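Enoyl-CoA hydratase, EchA12_1 (Mycobacterium marinum M, PDB 3QRE) probably catalyses the hydration of enoyl-CoA thioesters in fatty acid metabolism, as a member of the crotonase-like enoyl-CoA hydratase/isomerase family. Local coordinates at residues Ala30-Ala35 with Thr44-Asp49; Asn52-Asp57 with Gly86-Ala91; Arg76-Thr81 with Lys131-Ala136. One frame throughout, in Å; residues are numbered along the deposited sequence.

Contact 1 of 3, residues Ala30-Ala35 with Thr44-Asp49; sequences AVLYEA and TFNRAD
T44 and L32 exchange two backbone hydrogen bonds: T44 N gives to L32 O at 3.0 Å, and L32 N gives to T44 O at 2.8 Å. The same T44 O also takes a CA-H...O contact from V31 CA. A water bridges the pair, 2.6 Å from T44 OG1 and donating weakly to L32 O. F45 stands opposite V31 as an antiparallel, non-hydrogen-bonded pair; V31 CG2 meets the ring near its plane, at the edge, with F45 CD1 4.2 Å away. These residues belong to the beta hairpin of strands 31-35 and 40-45, which forms one margin of the chain's six-stranded sheet. At N46, where the strand has ended, N46 N still reaches A30 O at 2.8 Å. With CG anti to the backbone N (chi1 -171°), the N46 side chain crosses the L32 isobutyl group at a slant, N46 ND2 lying 3.8 Å from L32 CD2 and hydrogen-bonded to D29 O. R47 bends at chi2 (-62°) and brings one face of its guanidinium against A30, whose CA stands over the rim, 3.5 Å from R47 NH1. R47 NE forms a salt bridge with D57 and NH1 a hydrogen bond with Q28 O, which should restrain the plane.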
loop_
_atom_site.group_PDB
_atom_site.type_symbol
_atom_site.label_atom_id
_atom_site.label_comp_id
_atom_site.label_asym_id
_atom_site.label_seq_id
_atom_site.Cartn_x
_atom_site.Cartn_y
_atom_site.Cartn_z
ATOM N N ALA A 30 33.205 -5.012 15.500
ATOM C CA ALA A 30 32.171 -4.070 15.060
ATOM C C ALA A 30 30.787 -4.729 15.003
ATOM O O ALA A 30 29.790 -4.109 15.367
ATOM C CB ALA A 30 32.542 -3.427 13.717
ATOM N N VAL A 31 30.742 -5.990 14.581
ATOM C CA VAL A 31 29.496 -6.746 14.489
ATOM C C VAL A 31 29.658 -8.099 15.196
ATOM O O VAL A 31 30.573 -8.857 14.881
ATOM C CB VAL A 31 29.069 -6.950 12.988
ATOM C CG1 VAL A 31 27.826 -7.807 12.877
ATOM C CG2 VAL A 31 28.843 -5.625 12.300
ATOM N N LEU A 32 28.773 -8.397 16.144
ATOM C CA LEU A 32 28.783 -9.694 16.824
ATOM C C LEU A 32 27.918 -10.725 16.109
ATOM O O LEU A 32 26.877 -10.394 15.510
ATOM C CB LEU A 32 28.297 -9.552 18.266
ATOM C CG LEU A 32 28.976 -8.473 19.107
ATOM C CD1 LEU A 32 28.226 -8.286 20.415
ATOM C CD2 LEU A 32 30.463 -8.823 19.343
ATOM N N TYR A 33 28.349 -11.983 16.199
ATOM C CA TYR A 33 27.660 -13.087 15.572
ATOM C C TYR A 33 27.385 -14.231 16.569
ATOM O O TYR A 33 28.287 -14.744 17.221
ATOM C CB TYR A 33 28.494 -13.584 14.399
ATOM C CG TYR A 33 27.866 -14.717 13.627
ATOM C CD1 TYR A 33 27.231 -14.470 12.415
ATOM C CD2 TYR A 33 27.916 -16.044 14.101
ATOM C CE1 TYR A 33 26.650 -15.498 11.674
ATOM C CE2 TYR A 33 27.324 -17.089 13.369
ATOM C CZ TYR A 33 26.687 -16.796 12.147
ATOM O OH TYR A 33 26.105 -17.775 11.375
ATOM N N GLU A 34 26.133 -14.655 16.647
ATOM C CA GLU A 34 25.751 -15.721 17.557
ATOM C C GLU A 34 24.672 -16.611 16.937
ATOM O O GLU A 34 23.710 -16.114 16.352
ATOM C CB GLU A 34 25.278 -15.114 18.878
ATOM C CG GLU A 34 24.650 -16.088 19.854
ATOM C CD GLU A 34 24.041 -15.390 21.070
ATOM O OE1 GLU A 34 24.416 -14.224 21.369
ATOM O OE2 GLU A 34 23.179 -16.015 21.729
ATOM N N ALA A 35 24.840 -17.923 17.068
ATOM C CA ALA A 35 23.867 -18.888 16.548
ATOM C C ALA A 35 23.081 -19.595 17.673
ATOM O O ALA A 35 23.685 -20.162 18.590
ATOM C CB ALA A 35 24.583 -19.900 15.663
ATOM N N THR A 44 24.544 -8.519 15.533
ATOM C CA THR A 44 24.413 -7.381 16.428
ATOM C C THR A 44 25.420 -6.293 16.083
ATOM O O THR A 44 26.641 -6.528 16.152
ATOM C CB THR A 44 24.572 -7.829 17.916
ATOM O OG1 THR A 44 23.657 -8.902 18.185
ATOM C CG2 THR A 44 24.313 -6.663 18.908
ATOM N N PHE A 45 24.912 -5.114 15.697
ATOM C CA PHE A 45 25.767 -3.924 15.573
ATOM C C PHE A 45 26.321 -3.568 16.953
ATOM O O PHE A 45 25.564 -3.404 17.918
ATOM C CB PHE A 45 25.027 -2.719 14.974
ATOM C CG PHE A 45 24.450 -2.964 13.597
ATOM C CD1 PHE A 45 25.239 -3.474 12.565
ATOM C CD2 PHE A 45 23.114 -2.671 13.338
ATOM C CE1 PHE A 45 24.713 -3.682 11.310
ATOM C CE2 PHE A 45 22.568 -2.883 12.086
ATOM C CZ PHE A 45 23.374 -3.388 11.064
ATOM N N ASN A 46 27.644 -3.458 17.031
ATOM C CA ASN A 46 28.349 -3.343 18.305
ATOM C C ASN A 46 29.230 -2.106 18.401
ATOM O O ASN A 46 30.381 -2.178 18.816
ATOM C CB ASN A 46 29.178 -4.610 18.577
ATOM C CG ASN A 46 29.762 -4.634 19.984
ATOM O OD1 ASN A 46 29.117 -4.207 20.944
ATOM N ND2 ASN A 46 30.986 -5.130 20.110
ATOM N N ARG A 47 28.675 -0.970 18.007
ATOM C CA ARG A 47 29.298 0.324 18.234
ATOM C C ARG A 47 28.302 1.223 18.945
ATOM O O ARG A 47 27.948 2.286 18.437
ATOM C CB ARG A 47 29.723 0.943 16.903
ATOM C CG ARG A 47 30.831 0.180 16.191
ATOM C CD ARG A 47 32.121 0.166 17.042
ATOM N NE ARG A 47 33.270 -0.268 16.257
ATOM C CZ ARG A 47 33.977 -1.369 16.494
ATOM N NH1 ARG A 47 33.671 -2.163 17.519
ATOM N NH2 ARG A 47 35.003 -1.669 15.697
ATOM N N ALA A 48 27.855 0.788 20.125
ATOM C CA ALA A 48 26.806 1.492 20.870
ATOM C C ALA A 48 27.165 2.938 21.195
ATOM O O ALA A 48 26.289 3.804 21.110
ATOM C CB ALA A 48 26.419 0.736 22.131
ATOM N N ASP A 49 28.436 3.204 21.532
ATOM C CA ASP A 49 28.899 4.574 21.836
ATOM C C ASP A 49 28.478 5.597 20.768
ATOM O O ASP A 49 28.224 6.753 21.103
ATOM C CB ASP A 49 30.417 4.645 22.086
HETATM O O HOH W 1 24.985 -11.144 17.953
#

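Contact 2 of 3, residues Asn52-Asp57 with Gly86-Ala91; sequences NAWGPD and GFCAGA
N52 ND2 reaches two successive carbonyls across the contact, giving a hydrogen bond to G86 O at 3.0 Å and a weak one to F87 O at 3.4 Å. The first is bent, with an N-H...O angle of 136°, and its donor stands above the carbonyl plane of G86. ND2 also gives to R83 O, while N52 OD1 accepts from R47 N, so both ends of this buried amide are occupied and its rotation is fixed. CG lies beside the backbone N (chi1 -65°), which turns the amide toward the carbonyls of G86 and F87; the backbone places N52 CB 3.3 Å from F87 O. C88 approaches the backbone carbonyl of N52, its CA making a CA-H...O contact and its SG lying 3.2 Å from N52 O. That sulfur also sits near the plane of the W54 indole, at the ring edge, 4.2 Å from W54 CE3. W54 itself is held through its backbone: W54 N gives a nearly straight hydrogen bond to G90 O at 2.8 Å (162°). Its CG is anti to the backbone N, and the indole leads away from the 86-91 segment while W54 CB stays 4.2 Å from A91 CB. Next to this bond, A53 CB packs on A89 O. In crotonase-fold enzymes the equivalents of this loop and of the start of helix 144-151 commonly border the oxyanion hole, consistent with the position here. The contact thus joins the loop entering helix 56-71, with G55 at its N-cap, to the short strand 88-89. C88 and G90 bond through their backbones to V142 in parallel strand 141-142, while W54 and A91 pack on I144 of helix 144-151, and W54 and N52 touch F45 of strand 40-45.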
loop_
_atom_site.group_PDB
_atom_site.type_symbol
_atom_site.label_atom_id
_atom_site.label_comp_id
_atom_site.label_asym_id
_atom_site.label_seq_id
_atom_site.Cartn_x
_atom_site.Cartn_y
_atom_site.Cartn_z
ATOM N N ASN A 52 25.542 3.054 16.874
ATOM C CA ASN A 52 25.719 2.161 15.731
ATOM C C ASN A 52 25.616 2.839 14.358
ATOM O O ASN A 52 25.102 2.240 13.398
ATOM C CB ASN A 52 24.724 0.990 15.829
ATOM C CG ASN A 52 24.989 0.123 17.022
ATOM O OD1 ASN A 52 26.120 -0.205 17.305
ATOM N ND2 ASN A 52 23.945 -0.255 17.725
ATOM N N ALA A 53 26.115 4.073 14.276
ATOM C CA ALA A 53 26.090 4.861 13.042
ATOM C C ALA A 53 26.888 4.121 11.984
ATOM O O ALA A 53 27.948 3.590 12.285
ATOM C CB ALA A 53 26.687 6.235 13.290
ATOM N N TRP A 54 26.388 4.062 10.755
ATOM C CA TRP A 54 27.076 3.285 9.713
ATOM C C TRP A 54 28.529 3.749 9.479
ATOM O O TRP A 54 28.855 4.931 9.584
ATOM C CB TRP A 54 26.297 3.306 8.402
ATOM C CG TRP A 54 26.677 2.215 7.456
ATOM C CD1 TRP A 54 27.547 2.302 6.405
ATOM C CD2 TRP A 54 26.180 0.862 7.455
ATOM N NE1 TRP A 54 27.615 1.078 5.742
ATOM C CE2 TRP A 54 26.789 0.187 6.371
ATOM C CE3 TRP A 54 25.257 0.168 8.248
ATOM C CZ2 TRP A 54 26.519 -1.155 6.070
ATOM C CZ3 TRP A 54 24.991 -1.185 7.947
ATOM C CH2 TRP A 54 25.626 -1.825 6.867
ATOM N N GLY A 55 29.388 2.795 9.166
ATOM C CA GLY A 55 30.798 3.063 8.922
ATOM C C GLY A 55 31.448 1.800 8.391
ATOM O O GLY A 55 30.855 0.705 8.479
ATOM N N PRO A 56 32.669 1.937 7.839
ATOM C CA PRO A 56 33.313 0.844 7.122
ATOM C C PRO A 56 33.557 -0.372 8.000
ATOM O O PRO A 56 33.473 -1.495 7.506
ATOM C CB PRO A 56 34.635 1.460 6.641
ATOM C CG PRO A 56 34.815 2.688 7.431
ATOM C CD PRO A 56 33.459 3.180 7.764
ATOM N N ASP A 57 33.842 -0.149 9.281
ATOM C CA ASP A 57 33.967 -1.253 10.245
ATOM C C ASP A 57 32.652 -2.020 10.375
ATOM O O ASP A 57 32.632 -3.253 10.365
ATOM C CB ASP A 57 34.469 -0.780 11.634
ATOM C CG ASP A 57 33.576 0.320 12.266
ATOM O OD1 ASP A 57 33.638 0.518 13.499
ATOM O OD2 ASP A 57 32.832 1.009 11.535
ATOM N N GLY A 86 20.546 2.408 20.629
ATOM C CA GLY A 86 20.202 2.605 19.214
ATOM C C GLY A 86 20.325 1.390 18.285
ATOM O O GLY A 86 21.157 0.513 18.497
ATOM N N PHE A 87 19.471 1.346 17.263
ATOM C CA PHE A 87 19.550 0.323 16.209
ATOM C C PHE A 87 20.698 0.627 15.209
ATOM O O PHE A 87 21.687 -0.109 15.132
ATOM C CB PHE A 87 18.176 0.161 15.502
ATOM C CG PHE A 87 18.196 -0.800 14.329
ATOM C CD1 PHE A 87 18.122 -2.174 14.530
ATOM C CD2 PHE A 87 18.271 -0.323 13.017
ATOM C CE1 PHE A 87 18.133 -3.077 13.439
ATOM C CE2 PHE A 87 18.297 -1.221 11.930
ATOM C CZ PHE A 87 18.229 -2.596 12.150
ATOM N N CYS A 88 20.540 1.718 14.462
ATOM C CA CYS A 88 21.562 2.265 13.571
ATOM C C CYS A 88 21.128 3.699 13.202
ATOM O O CYS A 88 20.174 3.897 12.426
ATOM C CB CYS A 88 21.727 1.398 12.320
ATOM S SG CYS A 88 22.864 2.085 11.084
ATOM N N ALA A 89 21.811 4.687 13.784
ATOM C CA ALA A 89 21.422 6.105 13.628
ATOM C C ALA A 89 22.372 6.912 12.744
ATOM O O ALA A 89 23.320 7.503 13.245
ATOM C CB ALA A 89 21.253 6.795 15.010
ATOM N N GLY A 90 22.103 6.936 11.436
ATOM C CA GLY A 90 22.883 7.740 10.488
ATOM C C GLY A 90 24.195 7.078 10.117
ATOM O O GLY A 90 24.345 5.858 10.261
ATOM N N ALA A 91 25.144 7.885 9.638
ATOM C CA ALA A 91 26.441 7.380 9.169
ATOM C C ALA A 91 27.617 8.115 9.819
ATOM O O ALA A 91 27.524 9.318 10.082
ATOM C CB ALA A 91 26.532 7.458 7.633
#

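Contact 3 of 3, residues Arg76-Thr81 with Lys131-Ala136; sequences RVIVLT and KPVIAA
Strands 77-81 and 133-136 run parallel, their axes 4.6 Å apart at 24°, joined by four backbone hydrogen bonds from I78 N to P132 O through to A136 N on L80 O, the last at 2.8 Å and 176°. On the face bearing I78, L80 and V133, V133 CG1 touches I78 CG2 and L80 CB, both at 4.0 Å, while V133 CG2 meets I78 CD1. V133 thus touches both I78 and L80 across the strand pair. The other face carries V79 and I134, with V79 CG2 4.1 Å from I134 CB. I134 CG1 lies beside its backbone N (chi1 -43°), turned back along the strand toward V77 CG1, 4.0 Å away. Beyond the last of these backbone bonds, T81 OG1, anti to its own N, donates to A136 O at 3.0 Å and lies in that carbonyl's plane. At the opposite end K131 NZ is taken up by I75 O and A69 O, and P132 packs on L196 of the second subunit. Helices 221-235 and 238-249 pack on V77. Such buried parallel pairs make up the central part of the mixed core sheet of the crotonase fold.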
loop_
_atom_site.group_PDB
_atom_site.type_symbol
_atom_site.label_atom_id
_atom_site.label_comp_id
_atom_site.label_asym_id
_atom_site.label_seq_id
_atom_site.Cartn_x
_atom_site.Cartn_y
_atom_site.Cartn_z
ATOM N N ARG A 76 19.043 -21.230 9.512
ATOM C CA ARG A 76 17.770 -21.113 8.818
ATOM C C ARG A 76 17.292 -19.664 8.677
ATOM O O ARG A 76 16.770 -19.278 7.627
ATOM C CB ARG A 76 16.712 -21.927 9.552
ATOM C CG ARG A 76 17.067 -23.425 9.709
ATOM C CD ARG A 76 16.999 -24.102 8.366
ATOM N NE ARG A 76 15.966 -23.454 7.545
ATOM C CZ ARG A 76 14.654 -23.700 7.627
ATOM N NH1 ARG A 76 14.184 -24.609 8.484
ATOM N NH2 ARG A 76 13.807 -23.030 6.841
ATOM N N VAL A 77 17.446 -18.873 9.736
ATOM C CA VAL A 77 16.932 -17.506 9.752
ATOM C C VAL A 77 17.958 -16.581 10.416
ATOM O O VAL A 77 18.722 -17.010 11.313
ATOM C CB VAL A 77 15.574 -17.415 10.486
ATOM C CG1 VAL A 77 14.953 -16.027 10.331
ATOM C CG2 VAL A 77 14.606 -18.458 9.967
ATOM N N ILE A 78 17.961 -15.325 9.972
ATOM C CA ILE A 78 18.846 -14.285 10.498
ATOM C C ILE A 78 18.064 -13.231 11.286
ATOM O O ILE A 78 17.029 -12.735 10.829
ATOM C CB ILE A 78 19.618 -13.561 9.361
ATOM C CG1 ILE A 78 20.488 -14.548 8.562
ATOM C CG2 ILE A 78 20.469 -12.421 9.934
ATOM C CD1 ILE A 78 20.996 -13.998 7.193
ATOM N N VAL A 79 18.557 -12.894 12.473
ATOM C CA VAL A 79 18.001 -11.769 13.250
ATOM C C VAL A 79 19.055 -10.667 13.324
ATOM O O VAL A 79 20.221 -10.937 13.612
ATOM C CB VAL A 79 17.460 -12.207 14.645
ATOM C CG1 VAL A 79 17.137 -11.021 15.531
ATOM C CG2 VAL A 79 16.185 -13.034 14.461
ATOM N N LEU A 80 18.636 -9.441 13.006
ATOM C CA LEU A 80 19.504 -8.272 12.983
ATOM C C LEU A 80 19.062 -7.234 14.039
ATOM O O LEU A 80 17.901 -6.841 14.079
ATOM C CB LEU A 80 19.516 -7.653 11.571
ATOM C CG LEU A 80 20.364 -6.385 11.332
ATOM C CD1 LEU A 80 21.855 -6.733 11.516
ATOM C CD2 LEU A 80 20.096 -5.700 9.934
ATOM N N THR A 81 20.004 -6.804 14.884
ATOM C CA THR A 81 19.739 -5.848 15.972
ATOM C C THR A 81 20.971 -4.982 16.318
ATOM O O THR A 81 22.074 -5.244 15.851
ATOM C CB THR A 81 19.193 -6.572 17.264
ATOM O OG1 THR A 81 18.569 -5.620 18.146
ATOM C CG2 THR A 81 20.319 -7.362 18.012
ATOM N N LYS A 131 17.909 -16.546 2.545
ATOM C CA LYS A 131 17.363 -16.667 3.909
ATOM C C LYS A 131 16.736 -15.366 4.399
ATOM O O LYS A 131 17.231 -14.299 4.086
ATOM C CB LYS A 131 18.477 -17.109 4.898
ATOM C CG LYS A 131 19.119 -18.423 4.492
ATOM C CD LYS A 131 20.306 -18.851 5.355
ATOM C CE LYS A 131 20.766 -20.233 4.818
ATOM N NZ LYS A 131 21.822 -20.926 5.644
ATOM N N PRO A 132 15.669 -15.454 5.202
ATOM C CA PRO A 132 14.994 -14.268 5.714
ATOM C C PRO A 132 15.841 -13.529 6.749
ATOM O O PRO A 132 16.621 -14.160 7.485
ATOM C CB PRO A 132 13.734 -14.835 6.399
ATOM C CG PRO A 132 13.717 -16.325 6.066
ATOM C CD PRO A 132 15.124 -16.691 5.796
ATOM N N VAL A 133 15.674 -12.198 6.810
ATOM C CA VAL A 133 16.296 -11.395 7.847
ATOM C C VAL A 133 15.179 -10.692 8.600
ATOM O O VAL A 133 14.315 -10.027 7.989
ATOM C CB VAL A 133 17.339 -10.384 7.260
ATOM C CG1 VAL A 133 18.083 -9.634 8.364
ATOM C CG2 VAL A 133 18.350 -11.098 6.364
ATOM N N ILE A 134 15.177 -10.867 9.917
ATOM C CA ILE A 134 14.237 -10.205 10.794
ATOM C C ILE A 134 14.993 -9.097 11.532
ATOM O O ILE A 134 15.929 -9.377 12.298
ATOM C CB ILE A 134 13.622 -11.186 11.836
ATOM C CG1 ILE A 134 13.223 -12.548 11.226
ATOM C CG2 ILE A 134 12.454 -10.550 12.584
ATOM C CD1 ILE A 134 12.413 -12.478 9.903
ATOM N N ALA A 135 14.595 -7.844 11.304
ATOM C CA ALA A 135 15.124 -6.729 12.064
ATOM C C ALA A 135 14.374 -6.541 13.371
ATOM O O ALA A 135 13.127 -6.505 13.403
ATOM C CB ALA A 135 15.104 -5.427 11.234
ATOM N N ALA A 136 15.141 -6.424 14.455
ATOM C CA ALA A 136 14.597 -6.090 15.749
ATOM C C ALA A 136 15.101 -4.709 16.106
ATOM O O ALA A 136 16.223 -4.556 16.554
ATOM C CB ALA A 136 15.042 -7.094 16.768
#

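Contacts 1 and 3 belong to the same six-stranded sheet: strand 40-45 lies between strands 31-35 and 77-82, and strand 133-137 follows. Their centres are 14 Å apart, bridged by F45 N bonding to T81 O and by F45 packing on L80. Contact 2, 11 Å from contact 1 and 18 Å from contact 3, reaches the second, four-stranded sheet. It meets contact 1 where A30 packs on D57, and contact 3 where F87 packs against A136 and L80. Contact 1 closes first along the chain; the segments of contacts 2 and 3 then alternate, so the chain passes from the six-stranded sheet to strand 88-89 of the other sheet and back, within the family's single crotonase-like fold.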